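PDB 6T84: trehalose monomycolate transport factor A from Mycolicibacterium smegmatis MC2 155, which is required for MmpL3-dependent transport of trehalose monomycolate to the cell wall, and for growth and cell elongation, its N-terminal part binding MmpL3. Local coordinates for residues A71-T82 and N144-V155; L104-V112 and M128-A139. One frame throughout, in Å; residues are numbered along the deposited sequence. Where two conformers were deposited one is given.

In the fold
Starting from the N terminus, the chain lays down strands 52-57 and 60-67 before reaching strand 71-77, the first half of contact 1. Its partner, strand 148-153, comes some seventy residues later, so contact 1 closes a long loop and joins the two halves of the nine-stranded antiparallel sheet near its middle. Contact 2 is nested inside that loop: the hairpin 102-114 at one edge of the sheet meets helix 126-134 and the turn after it, a short local closure. The centres lie about 16 Å apart, yet the two contacts touch where Cys-138 O packs on Met-153 CB and Ala-139 on Val-151.

Contact 1. Residues A71-T82 and N144-V155; sequences ATVIALHRKVGT and NEQNWTLVAMPV. With SO4 (sulfate ion), chain C.
Trp-148 and His-77 face each other in a non-hydrogen-bonded pair at one end of the strand ladder. The imidazole turns its edge to the indole face, a T-shaped stack with planes at 78° and centroids 5.1 Å apart, and His-77 CB adds a CH-pi contact over the six-membered ring. With CG anti to the backbone N (chi1 -172°), the imidazole lies beside Asn-147, its CD2 3.3 Å from Asn-147 O. On the same face of the sheet, Ala-75 CB touches Leu-150 CD2 at 3.6 Å, and Val-73 CG1 packs on the same Leu-150 CD2. The other face carries Thr-72, Ile-74, Leu-76, Thr-149, Val-151 and Met-153; here Ile-74 CD1 meets Met-153 CE at 3.6 Å in the conformer given. Three pairs of reciprocal backbone bonds, Thr-72 with Met-153, Ile-74 with Val-151 and Leu-76 with Thr-149, fix the register. Arg-78 N extends it with a bond to Asn-147 O (2.8 Å). In the conformer given, the bent Arg-78 side chain gives NE to Val-80 O and NH2 to Leu-176 O, and NH1 makes a weak bond to Thr-149 OG1, which also bonds to Asn-173 OD1 on helix 159-175. A sulfate, probably from the crystallisation liquor, accepts from Trp-148 NE1 (3.0 Å to O4) and Asn-147 ND2 (2.8 Å to O1). Farther out, Glu-60 OE1 bonds to His-77 ND1, while helix 159-175 packs on Ile-74, Thr-149 and Val-151. This is a regular antiparallel strand pair, its axes at 162°, mid-sheet in this probably cytoplasmic domain.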
loop_
_atom_site.group_PDB
_atom_site.type_symbol
_atom_site.label_atom_id
_atom_site.label_comp_id
_atom_site.label_asym_id
_atom_site.label_seq_id
_atom_site.Cartn_x
_atom_site.Cartn_y
_atom_site.Cartn_z
ATOM N N ALA A 71 1.651 -11.115 2.980
ATOM C CA ALA A 71 0.681 -10.128 2.540
ATOM C C ALA A 71 0.514 -10.194 1.033
ATOM O O ALA A 71 1.426 -10.605 0.310
ATOM C CB ALA A 71 1.169 -8.707 2.860
ATOM N N THR A 72 -0.618 -9.675 0.561
ATOM C CA THR A 72 -0.791 -9.260 -0.823
ATOM C C THR A 72 -0.652 -7.737 -0.822
ATOM O O THR A 72 -1.265 -7.066 0.008
ATOM C CB THR A 72 -2.183 -9.663 -1.330
ATOM O OG1 THR A 72 -2.270 -11.116 -1.394
ATOM C CG2 THR A 72 -2.523 -9.072 -2.726
ATOM N N VAL A 73 0.199 -7.207 -1.675
ATOM C CA VAL A 73 0.512 -5.780 -1.726
ATOM C C VAL A 73 0.042 -5.204 -3.048
ATOM O O VAL A 73 0.234 -5.813 -4.108
ATOM C CB VAL A 73 2.030 -5.556 -1.552
ATOM C CG1 VAL A 73 2.351 -4.076 -1.629
ATOM C CG2 VAL A 73 2.470 -6.135 -0.200
ATOM N N ILE A 74 -0.498 -3.988 -3.001
ATOM C CA ILE A 74 -0.806 -3.203 -4.192
ATOM C C ILE A 74 0.011 -1.929 -4.092
ATOM O O ILE A 74 -0.073 -1.221 -3.074
ATOM C CB ILE A 74 -2.314 -2.872 -4.240
ATOM C CG1 ILE A 74 -3.139 -4.157 -4.290
ATOM C CG2 ILE A 74 -2.633 -1.935 -5.426
ATOM C CD1 ILE A 74 -4.696 -3.869 -4.132
ATOM N N ALA A 75 0.862 -1.672 -5.108
ATOM C CA ALA A 75 1.714 -0.478 -5.145
ATOM C C ALA A 75 1.303 0.390 -6.319
ATOM O O ALA A 75 1.289 -0.089 -7.456
ATOM C CB ALA A 75 3.185 -0.843 -5.322
ATOM N N LEU A 76 0.986 1.663 -6.055
ATOM C CA LEU A 76 0.537 2.598 -7.082
ATOM C C LEU A 76 1.541 3.733 -7.255
ATOM O O LEU A 76 1.966 4.346 -6.274
ATOM C CB LEU A 76 -0.820 3.180 -6.703
ATOM C CG LEU A 76 -1.409 4.272 -7.625
ATOM C CD1 LEU A 76 -1.719 3.704 -9.011
ATOM C CD2 LEU A 76 -2.732 4.900 -7.000
ATOM N N HIS A 77 1.940 3.994 -8.494
ATOM C CA HIS A 77 2.934 5.041 -8.707
ATOM C C HIS A 77 2.378 6.443 -8.473
ATOM O O HIS A 77 1.266 6.764 -8.890
ATOM C CB HIS A 77 3.466 4.950 -10.141
ATOM C CG HIS A 77 4.625 5.857 -10.387
ATOM N ND1 HIS A 77 4.529 7.033 -11.118
ATOM C CD2 HIS A 77 5.929 5.738 -10.032
ATOM C CE1 HIS A 77 5.721 7.605 -11.174
ATOM N NE2 HIS A 77 6.588 6.842 -10.526
ATOM N N ARG A 78 3.167 7.286 -7.797
ATOM C CA ARG A 78 2.774 8.673 -7.504
ATOM C C ARG A 78 3.285 9.605 -8.594
ATOM O O ARG A 78 4.425 9.480 -9.087
ATOM C CB ARG A 78 3.428 9.169 -6.224
ATOM C CG ARG A 78 3.044 8.471 -4.940
ATOM C CD ARG A 78 3.946 8.978 -3.796
ATOM N NE ARG A 78 3.750 10.416 -3.580
ATOM C CZ ARG A 78 2.791 10.887 -2.798
ATOM N NH1 ARG A 78 1.995 10.023 -2.168
ATOM N NH2 ARG A 78 2.628 12.194 -2.643
ATOM N N LYS A 79 2.466 10.608 -8.904
ATOM C CA LYS A 79 2.848 11.542 -9.961
ATOM C C LYS A 79 3.999 12.445 -9.521
ATOM O O LYS A 79 4.901 12.738 -10.317
ATOM C CB LYS A 79 1.631 12.351 -10.400
ATOM C CG LYS A 79 1.891 13.254 -11.592
ATOM C CD LYS A 79 0.640 14.008 -12.001
ATOM C CE LYS A 79 0.894 14.837 -13.242
ATOM N NZ LYS A 79 1.478 13.994 -14.325
ATOM N N VAL A 80 3.982 12.906 -8.274
ATOM C CA VAL A 80 5.001 13.790 -7.721
ATOM C C VAL A 80 5.579 13.149 -6.464
ATOM O O VAL A 80 4.834 12.813 -5.542
ATOM C CB VAL A 80 4.409 15.177 -7.403
ATOM C CG1 VAL A 80 5.518 16.141 -6.973
ATOM C CG2 VAL A 80 3.600 15.707 -8.602
ATOM N N GLY A 81 6.908 13.017 -6.405
ATOM C CA GLY A 81 7.541 12.396 -5.246
ATOM C C GLY A 81 7.504 13.251 -3.987
ATOM O O GLY A 81 7.308 14.473 -4.008
ATOM N N THR A 82 7.683 12.574 -2.848
ATOM C CA THR A 82 7.816 13.260 -1.571
ATOM C C THR A 82 8.855 12.564 -0.715
ATOM O O THR A 82 9.042 11.357 -0.837
ATOM C CB THR A 82 6.475 13.276 -0.809
ATOM O OG1 THR A 82 6.643 13.999 0.412
ATOM C CG2 THR A 82 5.948 11.852 -0.395
ATOM N N ASN A 144 3.151 5.348 2.162
ATOM C CA ASN A 144 3.831 5.773 0.954
ATOM C C ASN A 144 5.335 5.783 1.137
ATOM O O ASN A 144 5.877 5.837 2.249
ATOM C CB ASN A 144 3.389 7.135 0.489
ATOM C CG ASN A 144 3.956 8.231 1.383
ATOM O OD1 ASN A 144 3.516 8.416 2.556
ATOM N ND2 ASN A 144 4.949 8.969 0.859
ATOM N N GLU A 145 6.005 5.695 -0.015
ATOM C CA GLU A 145 7.439 5.936 -0.130
ATOM C C GLU A 145 7.591 7.073 -1.136
ATOM O O GLU A 145 6.622 7.762 -1.454
ATOM C CB GLU A 145 8.192 4.643 -0.485
ATOM C CG GLU A 145 7.930 3.601 0.610
ATOM C CD GLU A 145 8.693 2.322 0.529
ATOM O OE1 GLU A 145 9.790 2.307 -0.048
ATOM O OE2 GLU A 145 8.222 1.316 1.102
ATOM N N GLN A 146 8.810 7.303 -1.640
ATOM C CA GLN A 146 8.999 8.527 -2.392
ATOM C C GLN A 146 8.066 8.627 -3.599
ATOM O O GLN A 146 7.441 9.669 -3.830
ATOM C CB GLN A 146 10.452 8.650 -2.826
ATOM C CG GLN A 146 10.695 9.993 -3.534
ATOM C CD GLN A 146 12.147 10.262 -3.811
ATOM O OE1 GLN A 146 13.007 9.940 -3.002
ATOM N NE2 GLN A 146 12.423 10.865 -4.961
ATOM N N ASN A 147 7.985 7.564 -4.403
ATOM C CA ASN A 147 7.240 7.584 -5.646
ATOM C C ASN A 147 6.108 6.574 -5.718
ATOM O O ASN A 147 5.594 6.306 -6.822
ATOM C CB ASN A 147 8.252 7.308 -6.767
ATOM C CG ASN A 147 9.258 8.413 -6.890
ATOM O OD1 ASN A 147 8.870 9.532 -7.151
ATOM N ND2 ASN A 147 10.552 8.095 -6.707
ATOM N N TRP A 148 5.698 6.026 -4.566
ATOM C CA TRP A 148 4.704 4.958 -4.559
ATOM C C TRP A 148 3.811 5.086 -3.327
ATOM O O TRP A 148 4.272 5.527 -2.276
ATOM C CB TRP A 148 5.421 3.617 -4.452
ATOM C CG TRP A 148 6.234 3.330 -5.663
ATOM C CD1 TRP A 148 7.529 3.692 -5.859
ATOM C CD2 TRP A 148 5.779 2.734 -6.868
ATOM N NE1 TRP A 148 7.925 3.332 -7.107
ATOM C CE2 TRP A 148 6.882 2.726 -7.759
ATOM C CE3 TRP A 148 4.555 2.209 -7.291
ATOM C CZ2 TRP A 148 6.800 2.211 -9.064
ATOM C CZ3 TRP A 148 4.465 1.651 -8.555
ATOM C CH2 TRP A 148 5.591 1.663 -9.443
ATOM N N THR A 149 2.563 4.691 -3.458
ATOM C CA THR A 149 1.649 4.552 -2.321
ATOM C C THR A 149 1.208 3.094 -2.379
ATOM O O THR A 149 0.878 2.577 -3.465
ATOM C CB THR A 149 0.418 5.469 -2.511
ATOM O OG1 THR A 149 0.855 6.850 -2.579
ATOM C CG2 THR A 149 -0.617 5.332 -1.371
ATOM N N LEU A 150 1.189 2.429 -1.201
ATOM C CA LEU A 150 1.002 0.983 -1.108
ATOM C C LEU A 150 -0.041 0.608 -0.066
ATOM O O LEU A 150 -0.226 1.302 0.953
ATOM C CB LEU A 150 2.324 0.303 -0.711
ATOM C CG LEU A 150 3.505 0.570 -1.689
ATOM C CD1 LEU A 150 4.356 1.736 -1.143
ATOM C CD2 LEU A 150 4.341 -0.663 -1.873
ATOM N N VAL A 151 -0.703 -0.511 -0.327
ATOM C CA VAL A 151 -1.626 -1.132 0.618
ATOM C C VAL A 151 -1.248 -2.606 0.757
ATOM O O VAL A 151 -1.064 -3.304 -0.248
ATOM C CB VAL A 151 -3.087 -0.996 0.137
ATOM C CG1 VAL A 151 -4.042 -1.882 1.022
ATOM C CG2 VAL A 151 -3.524 0.510 0.021
ATOM N N ALA A 152 -1.165 -3.088 2.003
ATOM C CA ALA A 152 -0.929 -4.491 2.286
ATOM C C ALA A 152 -2.191 -5.084 2.884
ATOM O O ALA A 152 -2.815 -4.480 3.781
ATOM C CB ALA A 152 0.258 -4.691 3.230
ATOM N N MET A 153 -2.604 -6.239 2.381
ATOM C CA MET A 153 -3.752 -6.977 2.890
ATOM C C MET A 153 -3.390 -8.438 3.088
ATOM O O MET A 153 -2.367 -8.915 2.582
ATOM C CB MET A 153 -4.937 -6.850 1.908
ATOM C CG MET A 153 -4.764 -7.521 0.551
ATOM S SD MET A 153 -6.120 -7.219 -0.624
ATOM C CE MET A 153 -5.648 -5.612 -1.184
ATOM N N PRO A 154 -4.226 -9.207 3.781
ATOM C CA PRO A 154 -3.939 -10.648 3.925
ATOM C C PRO A 154 -3.868 -11.360 2.565
ATOM O O PRO A 154 -4.576 -11.015 1.618
ATOM C CB PRO A 154 -5.101 -11.164 4.782
ATOM C CG PRO A 154 -5.517 -9.931 5.552
ATOM C CD PRO A 154 -5.400 -8.782 4.576
ATOM N N VAL A 155 -3.017 -12.397 2.495
ATOM C CA VAL A 155 -2.879 -13.158 1.248
ATOM C C VAL A 155 -4.121 -13.953 0.958
ATOM O O VAL A 155 -4.345 -14.363 -0.180
ATOM C CB VAL A 155 -1.639 -14.076 1.259
ATOM C CG1 VAL A 155 -1.520 -14.842 -0.047
ATOM C CG2 VAL A 155 -0.420 -13.284 1.409
HETATM S S SO4 C . 11.557 4.571 -7.574
HETATM O O1 SO4 C . 11.316 5.466 -6.428
HETATM O O2 SO4 C . 12.566 5.180 -8.446
HETATM O O3 SO4 C . 12.050 3.273 -7.108
HETATM O O4 SO4 C . 10.427 4.380 -8.412
HETATM O O HOH W 1 -4.676 -12.230 -2.077
HETATM O O HOH W 2 7.069 10.313 -9.016
#

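Contact 2. Residues L104-V112 and M128-A139; sequences LGAIGPRMV and MVTFAHTAPDCA
Arg-110 reaches across to the end of helix 126-134 and spends both terminal nitrogens on main-chain carbonyls. NH1 gives its protons to Ala-132 O (2.8 Å) and Ala-135 O (3.0 Å), NH2 to Pro-136 O (2.8 Å) and Ala-139 O (2.9 Å). All four oxygens lie near the guanidinium plane, whereas NH1 stands above the carbonyl planes of Ala-132 and Ala-135. The remaining N-H, on NE, goes to a water within hydrogen-bonding distance of Ala-139 O, so every guanidinium proton has an acceptor. Extended from CG to NE, the side chain carries the group past Ala-132 into the turn, and Ala-135 CB lies over one guanidinium face. Pro-136 O is gripped twice, by Arg-110 NH2 and by Ala-139 N from opposite faces of its plane; the latter bond closes a type I turn. The four carbonyl oxygens, one from the last turn of the helix and three from beyond it, probably stabilise the positive charge. Nearer the hairpin tip, Ile-107 CG2 presses on Ala-132 CB at 3.5 Å, and Gly-108 CA sits 3.4 Å from His-133 NE2. The imidazole is held from its other nitrogen, ND1 donating to Val-129 O one turn back. Gly-108 belongs to the type II' turn from Ile-107 to Arg-110 that joins edge strand 102-107 to its neighbour 110-114. Strand 86-90 flanks the hairpin, its Leu-88 touching both Arg-110 and Phe-131; Phe-131 also packs against helix 159-175.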
loop_
_atom_site.group_PDB
_atom_site.type_symbol
_atom_site.label_atom_id
_atom_site.label_comp_id
_atom_site.label_asym_id
_atom_site.label_seq_id
_atom_site.Cartn_x
_atom_site.Cartn_y
_atom_site.Cartn_z
ATOM N N LEU A 104 1.842 9.792 15.138
ATOM C CA LEU A 104 1.084 11.042 15.152
ATOM C C LEU A 104 -0.196 10.931 15.982
ATOM O O LEU A 104 -0.499 11.834 16.778
ATOM C CB LEU A 104 0.740 11.437 13.707
ATOM C CG LEU A 104 -0.172 12.682 13.584
ATOM C CD1 LEU A 104 0.481 13.936 14.180
ATOM C CD2 LEU A 104 -0.665 12.948 12.158
ATOM N N GLY A 105 -0.972 9.864 15.821
ATOM C CA GLY A 105 -2.188 9.748 16.622
ATOM C C GLY A 105 -3.069 8.614 16.111
ATOM O O GLY A 105 -2.776 7.970 15.102
ATOM N N ALA A 106 -4.122 8.337 16.849
ATOM C CA ALA A 106 -5.108 7.331 16.476
ATOM C C ALA A 106 -6.217 7.964 15.657
ATOM O O ALA A 106 -6.638 9.117 15.908
ATOM C CB ALA A 106 -5.758 6.746 17.715
ATOM N N ILE A 107 -6.755 7.182 14.714
ATOM C CA ILE A 107 -8.006 7.533 14.035
ATOM C C ILE A 107 -8.829 6.264 13.935
ATOM O O ILE A 107 -8.559 5.406 13.085
ATOM C CB ILE A 107 -7.826 8.142 12.638
ATOM C CG1 ILE A 107 -6.795 9.266 12.613
ATOM C CG2 ILE A 107 -9.205 8.623 12.099
ATOM C CD1 ILE A 107 -6.495 9.781 11.158
ATOM N N GLY A 108 -9.859 6.159 14.742
ATOM C CA GLY A 108 -10.723 5.012 14.608
ATOM C C GLY A 108 -9.993 3.709 14.827
ATOM O O GLY A 108 -9.323 3.496 15.842
ATOM N N PRO A 109 -10.118 2.801 13.857
ATOM C CA PRO A 109 -9.505 1.488 13.985
ATOM C C PRO A 109 -8.021 1.523 13.694
ATOM O O PRO A 109 -7.383 0.455 13.705
ATOM C CB PRO A 109 -10.247 0.689 12.890
ATOM C CG PRO A 109 -10.505 1.706 11.824
ATOM C CD PRO A 109 -10.874 2.953 12.592
ATOM N N ARG A 110 -7.462 2.710 13.344
ATOM C CA ARG A 110 -6.087 2.823 12.826
ATOM C C ARG A 110 -5.233 3.768 13.667
ATOM O O ARG A 110 -5.722 4.581 14.477
ATOM C CB ARG A 110 -6.134 3.305 11.352
ATOM C CG ARG A 110 -6.607 2.210 10.393
ATOM C CD ARG A 110 -7.119 2.712 9.077
ATOM N NE ARG A 110 -7.213 1.595 8.164
ATOM C CZ ARG A 110 -8.307 1.018 7.742
ATOM N NH1 ARG A 110 -9.509 1.490 8.089
ATOM N NH2 ARG A 110 -8.192 -0.016 6.951
ATOM N N MET A 111 -3.914 3.683 13.418
ATOM C CA MET A 111 -2.926 4.607 13.935
ATOM C C MET A 111 -2.159 5.189 12.763
ATOM O O MET A 111 -1.926 4.497 11.769
ATOM C CB MET A 111 -1.942 3.864 14.868
ATOM C CG MET A 111 -2.611 3.188 16.054
ATOM S SD MET A 111 -2.876 4.459 17.286
ATOM C CE MET A 111 -3.782 3.531 18.565
ATOM N N VAL A 112 -1.801 6.465 12.873
ATOM C CA VAL A 112 -1.027 7.175 11.862
ATOM C C VAL A 112 0.378 7.406 12.395
ATOM O O VAL A 112 0.537 7.941 13.500
ATOM C CB VAL A 112 -1.667 8.535 11.523
ATOM C CG1 VAL A 112 -0.892 9.194 10.382
ATOM C CG2 VAL A 112 -3.155 8.367 11.185
ATOM N N MET A 128 -9.225 12.583 5.520
ATOM C CA MET A 128 -8.415 11.485 6.047
ATOM C C MET A 128 -9.117 10.801 7.209
ATOM O O MET A 128 -9.040 9.577 7.366
ATOM C CB MET A 128 -7.056 12.002 6.487
ATOM C CG MET A 128 -6.125 10.883 6.970
ATOM S SD MET A 128 -5.553 9.718 5.688
ATOM C CE MET A 128 -4.187 10.719 5.031
ATOM N N VAL A 129 -9.738 11.578 8.100
ATOM C CA VAL A 129 -10.452 10.951 9.221
ATOM C C VAL A 129 -11.557 10.042 8.695
ATOM O O VAL A 129 -11.693 8.888 9.136
ATOM C CB VAL A 129 -11.006 12.031 10.173
ATOM C CG1 VAL A 129 -11.937 11.389 11.230
ATOM C CG2 VAL A 129 -9.829 12.732 10.869
ATOM N N THR A 130 -12.371 10.546 7.757
ATOM C CA THR A 130 -13.421 9.684 7.231
ATOM C C THR A 130 -12.825 8.428 6.605
ATOM O O THR A 130 -13.308 7.323 6.864
ATOM C CB THR A 130 -14.287 10.462 6.231
ATOM O OG1 THR A 130 -14.842 11.602 6.905
ATOM C CG2 THR A 130 -15.427 9.615 5.632
ATOM N N PHE A 131 -11.774 8.572 5.776
ATOM C CA PHE A 131 -11.146 7.420 5.136
ATOM C C PHE A 131 -10.662 6.379 6.159
ATOM O O PHE A 131 -10.819 5.171 5.948
ATOM C CB PHE A 131 -9.991 7.941 4.271
ATOM C CG PHE A 131 -9.194 6.848 3.587
ATOM C CD1 PHE A 131 -9.729 6.131 2.528
ATOM C CD2 PHE A 131 -7.938 6.540 4.038
ATOM C CE1 PHE A 131 -8.994 5.097 1.917
ATOM C CE2 PHE A 131 -7.191 5.513 3.432
ATOM C CZ PHE A 131 -7.721 4.814 2.362
ATOM N N ALA A 132 -9.992 6.822 7.215
ATOM C CA ALA A 132 -9.479 5.857 8.195
ATOM C C ALA A 132 -10.600 5.044 8.838
ATOM O O ALA A 132 -10.386 3.898 9.248
ATOM C CB ALA A 132 -8.693 6.561 9.292
ATOM N N HIS A 133 -11.771 5.654 8.962
ATOM C CA HIS A 133 -12.936 4.910 9.468
ATOM C C HIS A 133 -13.635 4.075 8.391
ATOM O O HIS A 133 -14.251 3.043 8.727
ATOM C CB HIS A 133 -13.958 5.927 10.036
ATOM C CG HIS A 133 -13.588 6.421 11.384
ATOM N ND1 HIS A 133 -12.944 7.606 11.652
ATOM C CD2 HIS A 133 -13.871 5.877 12.585
ATOM C CE1 HIS A 133 -12.834 7.758 12.966
ATOM N NE2 HIS A 133 -13.404 6.724 13.545
ATOM N N THR A 134 -13.626 4.496 7.111
ATOM C CA THR A 134 -14.397 3.789 6.083
ATOM C C THR A 134 -13.614 2.732 5.325
ATOM O O THR A 134 -14.214 1.781 4.818
ATOM C CB THR A 134 -15.010 4.755 5.059
ATOM O OG1 THR A 134 -13.990 5.517 4.441
ATOM C CG2 THR A 134 -15.965 5.760 5.714
ATOM N N ALA A 135 -12.296 2.858 5.236
ATOM C CA ALA A 135 -11.526 1.877 4.482
ATOM C C ALA A 135 -11.701 0.500 5.102
ATOM O O ALA A 135 -11.701 0.371 6.331
ATOM C CB ALA A 135 -10.044 2.301 4.476
ATOM N N PRO A 136 -11.787 -0.552 4.292
ATOM C CA PRO A 136 -12.005 -1.901 4.846
ATOM C C PRO A 136 -10.875 -2.349 5.768
ATOM O O PRO A 136 -9.708 -1.982 5.591
ATOM C CB PRO A 136 -12.084 -2.803 3.591
ATOM C CG PRO A 136 -11.336 -2.029 2.540
ATOM C CD PRO A 136 -11.625 -0.537 2.830
ATOM N N ASP A 137 -11.229 -3.184 6.750
ATOM C CA ASP A 137 -10.198 -3.692 7.642
ATOM C C ASP A 137 -9.175 -4.550 6.898
ATOM O O ASP A 137 -8.086 -4.738 7.410
ATOM C CB ASP A 137 -10.791 -4.475 8.821
ATOM C CG ASP A 137 -11.761 -3.643 9.661
ATOM O OD1 ASP A 137 -11.473 -2.468 10.020
ATOM O OD2 ASP A 137 -12.834 -4.188 9.974
ATOM N N CYS A 138 -9.491 -5.050 5.706
ATOM C CA CYS A 138 -8.496 -5.837 4.979
ATOM C C CYS A 138 -7.303 -4.974 4.564
ATOM O O CYS A 138 -6.208 -5.512 4.309
ATOM C CB CYS A 138 -9.152 -6.562 3.774
ATOM S SG CYS A 138 -9.676 -5.533 2.341
ATOM N N ALA A 139 -7.482 -3.650 4.470
ATOM C CA ALA A 139 -6.367 -2.739 4.170
ATOM C C ALA A 139 -5.602 -2.495 5.466
ATOM O O ALA A 139 -5.766 -1.490 6.154
ATOM C CB ALA A 139 -6.911 -1.457 3.553
HETATM O O HOH W 3 -4.626 0.704 7.508
#